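Local coordinates for vibralactone Cyclase (Boreostereum vibrans, PDB 6KD0), which probably catalyses the cyclization that forms the fused bicyclic beta-lactone of vibralactone, using an alpha/beta-hydrolase fold, at residues S12-P16 with E17-V21. Numbering follows the deposited sequence.
Sequences STAHP and EFAPV
A histidine-capped turn leads the N-terminal loop into the short helix 18-24 at the surface of this alpha/beta hydrolase, with H15 gripping the backbone of E17, F18 and A19. With CG anti to the backbone N (chi1 -167°) and chi2 near -72°, the H15 ring turns its ND1 edge to E17 N, which donates to ND1 at 3.0 Å. The donor lies at the ring edge, in plane, and its N-H points nearly straight at ND1 (160°). H15 O takes two more amides: A19 N at 3.1 Å, almost in line with the C=O, and F18 N at 2.8 Å, above the carbonyl plane and more bent. The E17 side chain runs extended alongside the imidazole, its CD 3.7 Å from H15 CE1, with the carboxylate turned steeply against the ring. A14 CB meets A19 CB at 4.2 Å. L322 of helix 321-338 and V309 also touch H15, tying the turn to the C-terminal part of the chain. With an alanine at H15, E17 N is likely to lose its capping acceptor and the E17 chain the ring beside it. Accepting at ND1 is consistent with a neutral ring protonated at NE2, since a proton at ND1 would cost the capping bond.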
ATOM      1  N   SER A  12     -13.704  -6.790  15.224  1.00 23.78           N
ATOM      2  CA  SER A  12     -13.480  -5.502  15.868  1.00 26.52           C
ATOM      3  C   SER A  12     -13.471  -5.570  17.395  1.00 31.55           C
ATOM      4  O   SER A  12     -13.584  -4.532  18.060  1.00 27.42           O
ATOM      5  CB  SER A  12     -14.515  -4.488  15.391  1.00 29.76           C
ATOM      6  OG  SER A  12     -15.813  -5.024  15.451  1.00 38.80           O
ATOM      7  N   THR A  13     -13.310  -6.755  17.973  1.00 28.15           N
ATOM      8  CA  THR A  13     -13.047  -6.862  19.402  1.00 29.36           C
ATOM      9  C   THR A  13     -11.535  -6.882  19.607  1.00 30.89           C
ATOM     10  O   THR A  13     -10.825  -7.643  18.938  1.00 28.87           O
ATOM     11  CB  THR A  13     -13.694  -8.124  19.973  1.00 34.42           C
ATOM     12  OG1 THR A  13     -13.182  -9.255  19.270  1.00 37.89           O
ATOM     13  CG2 THR A  13     -15.202  -8.101  19.770  1.00 28.30           C
ATOM     14  N   ALA A  14     -11.047  -6.058  20.534  1.00 28.50           N
ATOM     15  CA  ALA A  14      -9.609  -5.846  20.661  1.00 29.19           C
ATOM     16  C   ALA A  14      -8.860  -7.164  20.844  1.00 30.26           C
ATOM     17  O   ALA A  14      -9.204  -7.979  21.705  1.00 28.61           O
ATOM     18  CB  ALA A  14      -9.324  -4.901  21.824  1.00 29.77           C
ATOM     19  N   HIS A  15      -7.860  -7.381  19.996  1.00 24.81           N
ATOM     20  CA  HIS A  15      -6.941  -8.499  20.166  1.00 28.48           C
ATOM     21  C   HIS A  15      -6.306  -8.419  21.553  1.00 29.45           C
ATOM     22  O   HIS A  15      -5.880  -7.329  21.967  1.00 25.44           O
ATOM     23  CB  HIS A  15      -5.852  -8.453  19.085  1.00 28.24           C
ATOM     24  CG  HIS A  15      -5.034  -9.706  18.980  1.00 29.14           C
ATOM     25  ND1 HIS A  15      -4.100 -10.075  19.929  1.00 29.73           N
ATOM     26  CD2 HIS A  15      -4.998 -10.665  18.023  1.00 29.06           C
ATOM     27  CE1 HIS A  15      -3.539 -11.216  19.570  1.00 28.85           C
ATOM     28  NE2 HIS A  15      -4.060 -11.592  18.413  1.00 33.08           N
ATOM     29  N   PRO A  16      -6.216  -9.536  22.291  1.00 29.15           N
ATOM     30  CA  PRO A  16      -5.650  -9.482  23.651  1.00 28.24           C
ATOM     31  C   PRO A  16      -4.262  -8.888  23.715  1.00 29.16           C
ATOM     32  O   PRO A  16      -3.906  -8.300  24.741  1.00 30.34           O
ATOM     33  CB  PRO A  16      -5.629 -10.959  24.077  1.00 32.22           C
ATOM     34  CG  PRO A  16      -6.670 -11.600  23.259  1.00 32.81           C
ATOM     35  CD  PRO A  16      -6.629 -10.906  21.931  1.00 31.73           C
ATOM     36  N   GLU A  17      -3.451  -9.045  22.664  1.00 29.33           N
ATOM     37  CA  GLU A  17      -2.121  -8.456  22.676  1.00 30.22           C
ATOM     38  C   GLU A  17      -2.165  -6.971  22.364  1.00 28.89           C
ATOM     39  O   GLU A  17      -1.230  -6.243  22.722  1.00 29.34           O
ATOM     40  CB  GLU A  17      -1.199  -9.181  21.692  1.00 32.06           C
ATOM     41  CG  GLU A  17      -0.808 -10.576  22.159  1.00 37.81           C
ATOM     42  CD  GLU A  17      -0.190 -11.436  21.067  1.00 45.66           C
ATOM     43  OE1 GLU A  17       0.538 -10.894  20.200  1.00 34.59           O
ATOM     44  OE2 GLU A  17      -0.440 -12.662  21.084  1.00 54.05           O
ATOM     45  N   PHE A  18      -3.237  -6.497  21.727  1.00 28.12           N
ATOM     46  CA  PHE A  18      -3.302  -5.093  21.352  1.00 25.81           C
ATOM     47  C   PHE A  18      -3.883  -4.189  22.435  1.00 26.61           C
ATOM     48  O   PHE A  18      -3.445  -3.042  22.570  1.00 27.00           O
ATOM     49  CB  PHE A  18      -4.128  -4.907  20.077  1.00 25.27           C
ATOM     50  CG  PHE A  18      -4.190  -3.479  19.628  1.00 24.52           C
ATOM     51  CD1 PHE A  18      -3.050  -2.840  19.166  1.00 27.27           C
ATOM     52  CD2 PHE A  18      -5.372  -2.770  19.692  1.00 26.31           C
ATOM     53  CE1 PHE A  18      -3.094  -1.521  18.761  1.00 24.26           C
ATOM     54  CE2 PHE A  18      -5.418  -1.453  19.292  1.00 26.94           C
ATOM     55  CZ  PHE A  18      -4.270  -0.831  18.824  1.00 23.76           C
ATOM     56  N   ALA A  19      -4.882  -4.656  23.186  1.00 27.11           N
ATOM     57  CA  ALA A  19      -5.523  -3.808  24.195  1.00 29.35           C
ATOM     58  C   ALA A  19      -4.532  -3.159  25.161  1.00 27.11           C
ATOM     59  O   ALA A  19      -4.621  -1.935  25.366  1.00 24.88           O
ATOM     60  CB  ALA A  19      -6.584  -4.624  24.953  1.00 24.55           C
ATOM     61  N   PRO A  20      -3.571  -3.876  25.766  1.00 25.16           N
ATOM     62  CA  PRO A  20      -2.649  -3.178  26.686  1.00 26.02           C
ATOM     63  C   PRO A  20      -1.744  -2.181  25.983  1.00 25.25           C
ATOM     64  O   PRO A  20      -1.498  -1.076  26.504  1.00 26.90           O
ATOM     65  CB  PRO A  20      -1.845  -4.316  27.341  1.00 30.66           C
ATOM     66  CG  PRO A  20      -2.130  -5.548  26.587  1.00 30.89           C
ATOM     67  CD  PRO A  20      -3.314  -5.327  25.698  1.00 28.64           C
ATOM     68  N   VAL A  21      -1.260  -2.538  24.789  1.00 24.40           N
ATOM     69  CA  VAL A  21      -0.422  -1.625  24.013  1.00 21.74           C
ATOM     70  C   VAL A  21      -1.191  -0.358  23.682  1.00 24.02           C
ATOM     71  O   VAL A  21      -0.658   0.756  23.765  1.00 24.00           O
ATOM     72  CB  VAL A  21       0.083  -2.311  22.732  1.00 24.34           C
ATOM     73  CG1 VAL A  21       0.774  -1.304  21.834  1.00 28.83           C
ATOM     74  CG2 VAL A  21       1.021  -3.451  23.087  1.00 28.52           C
TER